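Local coordinates for protein ATP phosphoribosyltransferase (PDB 2VD3) that probably catalyses the condensation of ATP with 5-phosphoribose 1-diphosphate, the first step of histidine biosynthesis, and binds histidine as an inhibitor, at residues E84-L89 with L186-E191; V117-F122 with V140-S145. All coordinates share one frame; numbering follows the deposited sequence. Where two conformers were deposited one is given.

Contact 1 of 2, residues E84-L89 with L186-E191; sequences EILEDL and LIANRE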
loop_
_atom_site.group_PDB
_atom_site.type_symbol
_atom_site.label_atom_id
_atom_site.label_comp_id
_atom_site.label_asym_id
_atom_site.label_seq_id
_atom_site.Cartn_x
_atom_site.Cartn_y
_atom_site.Cartn_z
ATOM N N GLU A 84 -24.702 26.556 6.297
ATOM C CA GLU A 84 -26.105 26.120 6.330
ATOM C C GLU A 84 -26.194 24.598 6.147
ATOM O O GLU A 84 -25.675 24.081 5.171
ATOM C CB GLU A 84 -26.915 26.798 5.213
ATOM C CG GLU A 84 -26.776 28.319 5.122
ATOM C CD GLU A 84 -27.153 29.026 6.415
ATOM O OE1 GLU A 84 -26.484 30.009 6.754
ATOM O OE2 GLU A 84 -28.095 28.590 7.107
ATOM N N ILE A 85 -26.843 23.893 7.075
ATOM C CA ILE A 85 -27.109 22.454 6.912
ATOM C C ILE A 85 -28.372 22.283 6.070
ATOM O O ILE A 85 -29.436 22.751 6.456
ATOM C CB ILE A 85 -27.261 21.703 8.280
ATOM C CG1 ILE A 85 -25.957 21.749 9.083
ATOM C CG2 ILE A 85 -27.688 20.242 8.065
ATOM C CD1 ILE A 85 -26.113 21.309 10.541
ATOM N N LEU A 86 -28.245 21.610 4.926
ATOM C CA LEU A 86 -29.363 21.415 3.994
ATOM C C LEU A 86 -30.160 20.126 4.202
ATOM O O LEU A 86 -31.392 20.148 4.149
ATOM C CB LEU A 86 -28.876 21.495 2.542
ATOM C CG LEU A 86 -28.379 22.868 2.041
ATOM C CD1 LEU A 86 -28.151 22.827 0.540
ATOM C CD2 LEU A 86 -29.354 24.000 2.421
ATOM N N GLU A 87 -29.458 19.012 4.418
ATOM C CA GLU A 87 -30.077 17.691 4.559
ATOM C C GLU A 87 -29.245 16.806 5.454
ATOM O O GLU A 87 -28.016 16.897 5.456
ATOM C CB GLU A 87 -30.180 16.971 3.205
ATOM C CG GLU A 87 -31.005 17.651 2.133
ATOM C CD GLU A 87 -32.462 17.795 2.511
ATOM O OE1 GLU A 87 -33.065 18.805 2.117
ATOM O OE2 GLU A 87 -33.009 16.905 3.189
ATOM N N ASP A 88 -29.907 15.940 6.209
ATOM C CA ASP A 88 -29.208 14.837 6.838
ATOM C C ASP A 88 -29.165 13.711 5.817
ATOM O O ASP A 88 -30.164 13.439 5.150
ATOM C CB ASP A 88 -29.891 14.393 8.123
ATOM C CG ASP A 88 -29.207 13.193 8.748
ATOM O OD1 ASP A 88 -29.374 12.081 8.211
ATOM O OD2 ASP A 88 -28.496 13.354 9.763
ATOM N N LEU A 89 -28.008 13.061 5.691
ATOM C CA LEU A 89 -27.803 12.072 4.626
ATOM C C LEU A 89 -27.962 10.610 5.043
ATOM O O LEU A 89 -27.803 9.706 4.221
ATOM C CB LEU A 89 -26.469 12.316 3.916
ATOM C CG LEU A 89 -26.372 13.701 3.277
ATOM C CD1 LEU A 89 -24.976 13.962 2.745
ATOM C CD2 LEU A 89 -27.426 13.897 2.194
ATOM N N LEU A 186 -25.433 17.262 4.263
ATOM C CA LEU A 186 -25.177 18.114 3.098
ATOM C C LEU A 186 -25.241 19.550 3.585
ATOM O O LEU A 186 -26.239 19.963 4.190
ATOM C CB LEU A 186 -26.219 17.896 1.993
ATOM C CG LEU A 186 -26.125 18.839 0.776
ATOM C CD1 LEU A 186 -24.964 18.471 -0.141
ATOM C CD2 LEU A 186 -27.437 18.899 -0.018
ATOM N N ILE A 187 -24.175 20.309 3.329
ATOM C CA ILE A 187 -24.110 21.703 3.795
ATOM C C ILE A 187 -23.936 22.683 2.654
ATOM O O ILE A 187 -23.640 22.287 1.525
ATOM C CB ILE A 187 -22.995 21.947 4.856
ATOM C CG1 ILE A 187 -21.620 21.527 4.326
ATOM C CG2 ILE A 187 -23.344 21.264 6.172
ATOM C CD1 ILE A 187 -20.462 21.966 5.211
ATOM N N ALA A 188 -24.117 23.968 2.957
ATOM C CA ALA A 188 -24.068 24.986 1.940
ATOM C C ALA A 188 -23.526 26.310 2.455
ATOM O O ALA A 188 -23.778 26.698 3.611
ATOM C CB ALA A 188 -25.459 25.192 1.323
ATOM N N ASN A 189 -22.786 26.990 1.579
ATOM C CA ASN A 189 -22.402 28.358 1.795
ATOM C C ASN A 189 -23.662 29.220 1.670
ATOM O O ASN A 189 -24.523 28.958 0.822
ATOM C CB ASN A 189 -21.355 28.767 0.757
ATOM C CG ASN A 189 -20.880 30.181 0.937
ATOM O OD1 ASN A 189 -21.449 31.107 0.370
ATOM N ND2 ASN A 189 -19.840 30.364 1.732
ATOM N N ARG A 190 -23.780 30.234 2.521
ATOM C CA ARG A 190 -24.953 31.085 2.506
ATOM C C ARG A 190 -24.982 31.982 1.273
ATOM O O ARG A 190 -26.015 32.111 0.606
ATOM C CB ARG A 190 -25.010 31.919 3.771
ATOM C CG ARG A 190 -26.315 32.626 3.943
ATOM C CD ARG A 190 -26.310 33.381 5.237
ATOM N NE ARG A 190 -27.507 34.202 5.406
ATOM C CZ ARG A 190 -28.626 33.776 5.981
ATOM N NH1 ARG A 190 -29.657 34.594 6.095
ATOM N NH2 ARG A 190 -28.712 32.527 6.434
ATOM N N GLU A 191 -23.841 32.587 0.964
ATOM C CA GLU A 191 -23.737 33.457 -0.197
ATOM C C GLU A 191 -23.970 32.667 -1.481
ATOM O O GLU A 191 -24.542 33.196 -2.430
ATOM C CB GLU A 191 -22.379 34.161 -0.221
ATOM C CG GLU A 191 -22.385 35.527 -0.868
#
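A classic beta bulge interrupts the antiparallel pairing of strand 84-88 with the end of strand 173-188: Leu86 and Glu87 together face the single residue Leu186. The carbonyl O of Leu186 takes a firm bond from Leu86 N (2.7 Å) and a weak one from Glu87 N, while Leu186 N returns a bond to Glu87 O at 2.9 Å. Ahead of the bulge on strand 84-88, Glu84 and Ala188 form a hydrogen-bonded pair, with Glu84 N 2.8 Å from Ala188 O and Ala188 N 2.7 Å from Glu84 O; both donors lie in the plane of the carbonyl they address. Leu86 turns its side chain toward the partner strand, so that its CD1 rests on Ala188 CB (3.7 Å) and its CB meets Leu186 CD2. On the other face, Ile85 CG1 crosses Ile187 CG2 obliquely at 3.9 Å. Glu84 bends at chi2 (-57°), whereas Arg190 runs extended from CG to NE, and OE1 of Glu84 reaches the edge of the guanidinium. The resulting salt bridge is long and its hydrogen bond weak, NH2 of Arg190 lying 3.4 Å from OE1 of Glu84, and the two planar groups are turned 61° apart. A magnesium ion also lies close to the Glu84 side chain. An alanine here would remove the carboxylate and would probably loosen the tie between the strand and the start of helix 190-195. Asn189, at the N-cap of that helix, accepts a bond from Ser192 N. Glu87 sends its carboxylate away from Leu186 to Arg204 and Arg208 of helix 197-212, whose Ile200 packs on Leu86; strand 68-72 meets Leu86 and Ala188 through Leu68, and helix 73-79 lies against Ile85 and Ile187.

Contact 2 of 2, residues V117-F122 with V140-S145; sequences VIATEF and VELTGS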
loop_
_atom_site.group_PDB
_atom_site.type_symbol
_atom_site.label_atom_id
_atom_site.label_comp_id
_atom_site.label_asym_id
_atom_site.label_seq_id
_atom_site.Cartn_x
_atom_site.Cartn_y
_atom_site.Cartn_z
ATOM N N VAL A 117 -8.298 14.200 33.828
ATOM C CA VAL A 117 -7.796 14.414 32.476
ATOM C C VAL A 117 -8.626 13.604 31.489
ATOM O O VAL A 117 -8.874 12.415 31.703
ATOM C CB VAL A 117 -6.287 14.079 32.363
ATOM C CG1 VAL A 117 -5.805 14.226 30.932
ATOM C CG2 VAL A 117 -5.473 14.981 33.297
ATOM N N ILE A 118 -9.082 14.273 30.431
ATOM C CA ILE A 118 -9.814 13.620 29.348
ATOM C C ILE A 118 -9.053 13.775 28.042
ATOM O O ILE A 118 -8.744 14.898 27.632
ATOM C CB ILE A 118 -11.236 14.198 29.169
ATOM C CG1 ILE A 118 -12.014 14.140 30.488
ATOM C CG2 ILE A 118 -11.984 13.441 28.058
ATOM C CD1 ILE A 118 -13.186 15.120 30.558
ATOM N N ALA A 119 -8.764 12.644 27.399
ATOM C CA ALA A 119 -8.108 12.623 26.099
ATOM C C ALA A 119 -9.160 12.552 24.996
ATOM O O ALA A 119 -10.150 11.823 25.110
ATOM C CB ALA A 119 -7.151 11.439 25.994
ATOM N N THR A 120 -8.934 13.305 23.925
ATOM C CA THR A 120 -9.934 13.452 22.893
ATOM C C THR A 120 -9.299 13.763 21.543
ATOM O O THR A 120 -8.144 14.175 21.464
ATOM C CB THR A 120 -10.950 14.560 23.262
ATOM O OG1 THR A 120 -12.059 14.532 22.351
ATOM C CG2 THR A 120 -10.294 15.938 23.231
ATOM N N GLU A 121 -10.056 13.533 20.479
ATOM C CA GLU A 121 -9.681 14.060 19.178
ATOM C C GLU A 121 -10.538 15.280 18.890
ATOM O O GLU A 121 -10.321 15.969 17.897
ATOM C CB GLU A 121 -9.828 13.002 18.091
ATOM C CG GLU A 121 -8.914 11.815 18.300
ATOM C CD GLU A 121 -8.924 10.870 17.129
ATOM O OE1 GLU A 121 -9.249 9.686 17.341
ATOM O OE2 GLU A 121 -8.622 11.309 15.999
ATOM N N PHE A 122 -11.483 15.554 19.795
ATOM C CA PHE A 122 -12.455 16.639 19.627
ATOM C C PHE A 122 -12.458 17.601 20.818
ATOM O O PHE A 122 -13.444 17.669 21.551
ATOM C CB PHE A 122 -13.861 16.064 19.393
ATOM C CG PHE A 122 -13.965 15.223 18.156
ATOM C CD1 PHE A 122 -13.659 13.862 18.194
ATOM C CD2 PHE A 122 -14.352 15.794 16.949
ATOM C CE1 PHE A 122 -13.731 13.086 17.048
ATOM C CE2 PHE A 122 -14.439 15.030 15.797
ATOM C CZ PHE A 122 -14.122 13.670 15.843
ATOM N N VAL A 140 -6.944 16.827 26.956
ATOM C CA VAL A 140 -5.710 16.592 26.214
ATOM C C VAL A 140 -6.045 16.098 24.806
ATOM O O VAL A 140 -6.711 15.071 24.628
ATOM C CB VAL A 140 -4.751 15.599 26.948
ATOM C CG1 VAL A 140 -3.493 15.345 26.120
ATOM C CG2 VAL A 140 -4.361 16.142 28.314
ATOM N N GLU A 141 -5.590 16.850 23.812
ATOM C CA GLU A 141 -5.825 16.497 22.428
ATOM C C GLU A 141 -4.787 15.482 21.960
ATOM O O GLU A 141 -3.586 15.680 22.139
ATOM C CB GLU A 141 -5.812 17.748 21.554
ATOM C CG GLU A 141 -5.592 17.473 20.090
ATOM C CD GLU A 141 -6.347 18.422 19.198
ATOM O OE1 GLU A 141 -6.914 17.945 18.197
ATOM O OE2 GLU A 141 -6.382 19.633 19.496
ATOM N N LEU A 142 -5.260 14.386 21.377
ATOM C CA LEU A 142 -4.369 13.387 20.824
ATOM C C LEU A 142 -4.625 13.265 19.336
ATOM O O LEU A 142 -5.679 13.666 18.843
ATOM C CB LEU A 142 -4.532 12.027 21.522
ATOM C CG LEU A 142 -4.248 11.907 23.026
ATOM C CD1 LEU A 142 -4.272 10.442 23.448
ATOM C CD2 LEU A 142 -2.932 12.552 23.426
ATOM N N THR A 143 -3.646 12.725 18.633
ATOM C CA THR A 143 -3.727 12.526 17.195
ATOM C C THR A 143 -4.755 11.453 16.843
ATOM O O THR A 143 -5.392 11.514 15.788
ATOM C CB THR A 143 -2.334 12.132 16.646
ATOM O OG1 THR A 143 -1.623 13.313 16.245
ATOM C CG2 THR A 143 -2.462 11.201 15.482
ATOM N N GLY A 144 -4.899 10.474 17.736
ATOM C CA GLY A 144 -5.776 9.318 17.535
ATOM C C GLY A 144 -5.586 8.335 18.672
ATOM O O GLY A 144 -4.922 8.652 19.662
ATOM N N SER A 145 -6.180 7.150 18.543
ATOM C CA SER A 145 -5.980 6.063 19.505
ATOM C C SER A 145 -6.173 6.493 20.965
ATOM O O SER A 145 -5.412 6.073 21.858
ATOM C CB SER A 145 -4.591 5.419 19.306
ATOM O OG SER A 145 -4.427 4.924 17.977
#
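Three backbone hydrogen bonds join segments 117-122 and 140-145 in parallel. Val140 N donates to Ile118 O (2.7 Å, nearly straight at 169°), Thr120 N donates to Val140 O, and Leu142 N to Thr120 O at 2.9 Å, the last two donors lying almost along the C=O axes. Both Val140 O and Thr120 O also receive a CA-H contact, from Ala119 and Glu141 respectively. Thr120 OG1, anti to its own backbone N (chi1 -170°), accepts from Phe122 N at 2.8 Å, closing an ST turn just before helix 123-132; the same hydroxyl is bonded to the hydroxyls of Thr159 and Thr126. Glu121 stretches its carboxylate over the loop, OE1 lying 3.5 Å from Gly144 CA, but its OE2 and Thr143 O are two acceptors and make no bond. Two further backbone groups of 140-145 are satisfied by a neighbouring subunit: Glu141 O by Arg79 and Thr143 N by Asp56 of that chain. Apolar packing is light, with Val117 CG1 against Val140 CG2 at 3.6 Å and Leu142 CD1 beside Ala119 CB. This parallel pairing, with helix 123-132 connecting the two strands, is that of a beta-alpha-beta unit, here at a subunit interface of the six-chain assembly.

Overall arrangement
From the N terminus, the chain reaches strand 84-88, the first half of contact 1, and continues through strand 94-101 to strand 117-120. There contact 2 closes a short loop of 17 residues, largely helix 123-132, when the chain returns at 140-145. Only after strand 157-162 and helix 166-170 does strand 173-188 come back to complete contact 1, so the short closure falls wholly within the long one, without crossing it. The two contacts share one mixed sheet, yet their centres are 28 Å apart and their nearest atoms about 14 Å. Strand 94-101 bridges them, pairing with both 173-188 and 157-162, the latter lying beside 117-120.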